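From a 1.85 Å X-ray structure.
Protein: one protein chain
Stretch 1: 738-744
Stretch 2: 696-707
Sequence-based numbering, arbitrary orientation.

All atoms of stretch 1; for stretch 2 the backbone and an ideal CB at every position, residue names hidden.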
# COMPACT_ATOMS: atom_id res chain seq x y z
N GLN A 738 -2.36 22.47 18.11
CA GLN A 738 -3.17 22.10 16.95
C GLN A 738 -2.23 21.78 15.80
O GLN A 738 -1.14 22.35 15.71
CB GLN A 738 -4.13 23.25 16.55
CG GLN A 738 -5.12 23.60 17.64
CD GLN A 738 -5.97 24.81 17.31
OE1 GLN A 738 -5.58 25.69 16.55
NE2 GLN A 738 -7.16 24.86 17.91
N TRP A 739 -2.68 20.90 14.90
CA TRP A 739 -1.86 20.52 13.75
C TRP A 739 -2.17 21.40 12.54
O TRP A 739 -3.27 21.95 12.40
CB TRP A 739 -2.03 19.03 13.39
CG TRP A 739 -3.43 18.60 13.04
CD1 TRP A 739 -4.42 18.23 13.92
CD2 TRP A 739 -4.00 18.47 11.72
NE1 TRP A 739 -5.57 17.89 13.22
CE2 TRP A 739 -5.33 18.03 11.88
CE3 TRP A 739 -3.50 18.69 10.43
CZ2 TRP A 739 -6.18 17.82 10.79
CZ3 TRP A 739 -4.33 18.46 9.35
CH2 TRP A 739 -5.67 18.02 9.54
N LEU A 740 -1.18 21.57 11.67
CA LEU A 740 -1.30 22.44 10.51
C LEU A 740 -1.50 21.65 9.22
O LEU A 740 -0.81 20.64 8.98
CB LEU A 740 -0.04 23.32 10.37
CG LEU A 740 0.19 24.33 11.49
CD1 LEU A 740 1.70 24.67 11.57
CD2 LEU A 740 -0.65 25.57 11.18
N VAL A 741 -2.42 22.11 8.38
CA VAL A 741 -2.72 21.42 7.12
C VAL A 741 -1.59 21.67 6.12
O VAL A 741 -1.13 22.81 5.94
CB VAL A 741 -4.07 21.89 6.56
CG1 VAL A 741 -4.27 21.38 5.15
CG2 VAL A 741 -5.25 21.44 7.46
N GLY A 742 -1.14 20.60 5.46
CA GLY A 742 -0.20 20.74 4.36
C GLY A 742 -0.29 19.53 3.46
O GLY A 742 -0.85 18.50 3.85
N GLU A 743 0.25 19.66 2.25
CA GLU A 743 0.28 18.50 1.37
C GLU A 743 1.39 18.66 0.33
O GLU A 743 1.94 19.76 0.15
CB GLU A 743 -1.08 18.28 0.67
CG GLU A 743 -1.48 19.40 -0.28
CD GLU A 743 -2.90 19.21 -0.84
OE1 GLU A 743 -3.46 18.10 -0.67
OE2 GLU A 743 -3.47 20.15 -1.45
N GLY A 744 1.71 17.56 -0.35
CA GLY A 744 2.67 17.62 -1.42
C GLY A 744 3.39 16.30 -1.61
O GLY A 744 2.91 15.24 -1.23
N UNK A 696 -2.57 15.45 1.45
CA UNK A 696 -3.24 15.48 2.74
C UNK A 696 -4.02 16.77 3.00
O UNK A 696 -4.39 17.03 4.15
CB UNK A 696 -2.21 15.28 3.85
N UNK A 697 -4.27 17.58 1.98
CA UNK A 697 -5.21 18.68 2.11
C UNK A 697 -6.62 18.32 1.68
O UNK A 697 -7.48 19.20 1.66
CB UNK A 697 -4.72 19.88 1.29
N UNK A 698 -6.90 17.06 1.35
CA UNK A 698 -8.25 16.65 0.96
C UNK A 698 -9.23 16.80 2.13
O UNK A 698 -8.85 16.77 3.29
CB UNK A 698 -8.24 15.20 0.46
N UNK A 699 -10.52 16.92 1.80
CA UNK A 699 -11.48 16.96 2.90
C UNK A 699 -11.49 15.64 3.65
O UNK A 699 -11.72 15.60 4.87
CB UNK A 699 -12.88 17.28 2.38
N UNK A 700 -11.20 14.54 2.96
CA UNK A 700 -11.16 13.24 3.64
C UNK A 700 -10.05 13.20 4.67
O UNK A 700 -10.23 12.68 5.78
CB UNK A 700 -10.97 12.11 2.63
N UNK A 701 -8.87 13.73 4.32
CA UNK A 701 -7.80 13.72 5.31
C UNK A 701 -8.08 14.67 6.46
O UNK A 701 -7.77 14.35 7.61
CB UNK A 701 -6.47 14.08 4.65
N UNK A 702 -8.66 15.84 6.19
CA UNK A 702 -8.97 16.73 7.31
C UNK A 702 -9.97 16.06 8.25
O UNK A 702 -9.81 16.07 9.49
CB UNK A 702 -9.52 18.06 6.80
N UNK A 703 -11.01 15.45 7.68
CA UNK A 703 -11.98 14.66 8.45
C UNK A 703 -11.31 13.58 9.29
O UNK A 703 -11.58 13.45 10.49
CB UNK A 703 -13.00 14.02 7.51
N UNK A 704 -10.43 12.80 8.68
CA UNK A 704 -9.75 11.72 9.39
C UNK A 704 -8.89 12.26 10.54
O UNK A 704 -8.96 11.75 11.67
CB UNK A 704 -8.88 10.92 8.42
N UNK A 705 -8.03 13.24 10.26
CA UNK A 705 -7.06 13.63 11.27
C UNK A 705 -7.70 14.40 12.40
O UNK A 705 -7.19 14.36 13.52
CB UNK A 705 -5.94 14.47 10.64
N UNK A 706 -8.84 15.05 12.15
CA UNK A 706 -9.59 15.65 13.25
C UNK A 706 -9.97 14.64 14.33
O UNK A 706 -10.19 15.03 15.48
CB UNK A 706 -10.86 16.32 12.71
N UNK A 707 -10.11 13.36 13.97
CA UNK A 707 -10.41 12.33 14.97
C UNK A 707 -9.27 12.13 15.96
O UNK A 707 -9.52 11.60 17.04
CB UNK A 707 -10.72 11.00 14.28

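Position 696 lies beside the extended segment 741-743, its CA-to-CB bond directed sideways and its ideal CB 3.5 Å from G742 O. That carbonyl offers an acceptor at short range, so a small side chain carrying a donor suits best; serine or threonine could serve, cysteine less well. The residue is S696, whose OG donates to G742 O at 2.7 Å.

At 697 the ideal CB would point toward stretch 1 and come to rest 2.9 Å from E743 CD, a clash. The backbone angles, -93/6, are open to most residues with a side chain, so it is the neighbouring carboxylate that argues for glycine. G697 fulfils this: its N donates to E743 OE1 at 2.8 Å, and its CA lies 4.2 Å from V741 CG1.

Position 698 points away from stretch 1, with extended angles (-65/157) immediately before a helix. Serine, threonine, aspartate or asparagine would suit such an N-cap. S698 OG accepts from the backbone N of the residue at 701 at 3.0 Å.

Positions 699 and 700 are helical and out of reach of stretch 1, which sets little limit on them; they are I699 and E700.

Position 701 points toward stretch 1, but its ideal CB has nothing of that stretch within 5.5 Å. A medium-sized polar or apolar residue could fit. N701 turns to its own stretch instead, its ND2 donating to S696 O at 2.9 Å.

At 702 the CB points sideways, 4.7 Å from W739 CH2 and 5.5 Å from V741 CG2. These apolar groups favour isoleucine, leucine, valine or methionine. I702 reaches both residues, with CG1 4.1 Å from W739 CH2 and CD1 3.9 Å from V741 CG2.

Position 703 points away and 704 sideways, both free of stretch 1, which leaves the choice open, polar or apolar. T703 OG1 donates to I699 O at 2.8 Å, while L704 makes no contact with stretch 1.

Position 705 points toward stretch 1, and its ideal CB sits a tight 3.4 Å from W739 CZ2. Alanine would fit, as would longer chains such as leucine, lysine or arginine that lead away from the indole. R705 does so: CB remains 3.4 Å from W739 CZ2, obliquely placed, while the end of the chain leads away and NE donates to N701 OD1 at 3.0 Å.

Position 706 points away, leaving many residues possible; Q706 meets the indole through its backbone, N lying 4.1 Å from W739 CZ2. Position 707 is out of reach and unconstrained here, and is H707.

Stretch 2, residues 696-707: SGSIENITLRQH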
# COMPACT_ATOMS: atom_id res chain seq x y z
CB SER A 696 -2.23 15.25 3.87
OG SER A 696 -0.97 15.85 3.58
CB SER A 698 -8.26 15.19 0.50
OG SER A 698 -7.79 14.36 1.56
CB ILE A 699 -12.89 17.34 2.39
CG1 ILE A 699 -13.79 17.68 3.59
CG2 ILE A 699 -13.48 16.22 1.47
CD1 ILE A 699 -15.17 18.28 3.21
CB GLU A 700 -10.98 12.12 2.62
CG GLU A 700 -12.17 11.93 1.69
CD GLU A 700 -12.11 12.74 0.40
OE1 GLU A 700 -11.35 13.75 0.33
OE2 GLU A 700 -12.83 12.38 -0.55
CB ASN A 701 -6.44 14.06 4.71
CG ASN A 701 -5.33 13.84 5.72
OD1 ASN A 701 -5.12 12.71 6.17
ND2 ASN A 701 -4.64 14.91 6.11
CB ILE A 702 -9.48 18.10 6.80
CG1 ILE A 702 -8.34 19.10 6.61
CG2 ILE A 702 -10.37 18.76 7.90
CD1 ILE A 702 -7.24 18.66 5.67
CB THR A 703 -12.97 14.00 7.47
OG1 THR A 703 -13.67 15.01 6.75
CG2 THR A 703 -13.97 13.12 8.22
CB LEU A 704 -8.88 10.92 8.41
CG LEU A 704 -7.96 9.88 9.05
CD1 LEU A 704 -8.80 8.87 9.87
CD2 LEU A 704 -7.12 9.16 8.00
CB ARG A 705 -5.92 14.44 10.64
CG ARG A 705 -5.25 13.69 9.46
CD ARG A 705 -4.63 12.36 9.88
NE ARG A 705 -4.09 11.63 8.72
CZ ARG A 705 -3.38 10.51 8.79
NH1 ARG A 705 -3.08 9.95 9.97
NH2 ARG A 705 -2.96 9.94 7.66
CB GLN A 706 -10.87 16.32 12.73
CG GLN A 706 -10.66 17.74 12.24
CD GLN A 706 -11.94 18.54 12.32
OE1 GLN A 706 -11.95 19.62 12.88
NE2 GLN A 706 -13.06 17.97 11.81
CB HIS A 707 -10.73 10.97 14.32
CG HIS A 707 -11.92 10.99 13.42
ND1 HIS A 707 -13.14 11.49 13.82
CD2 HIS A 707 -12.09 10.59 12.13
CE1 HIS A 707 -14.01 11.39 12.83
NE2 HIS A 707 -13.40 10.86 11.79
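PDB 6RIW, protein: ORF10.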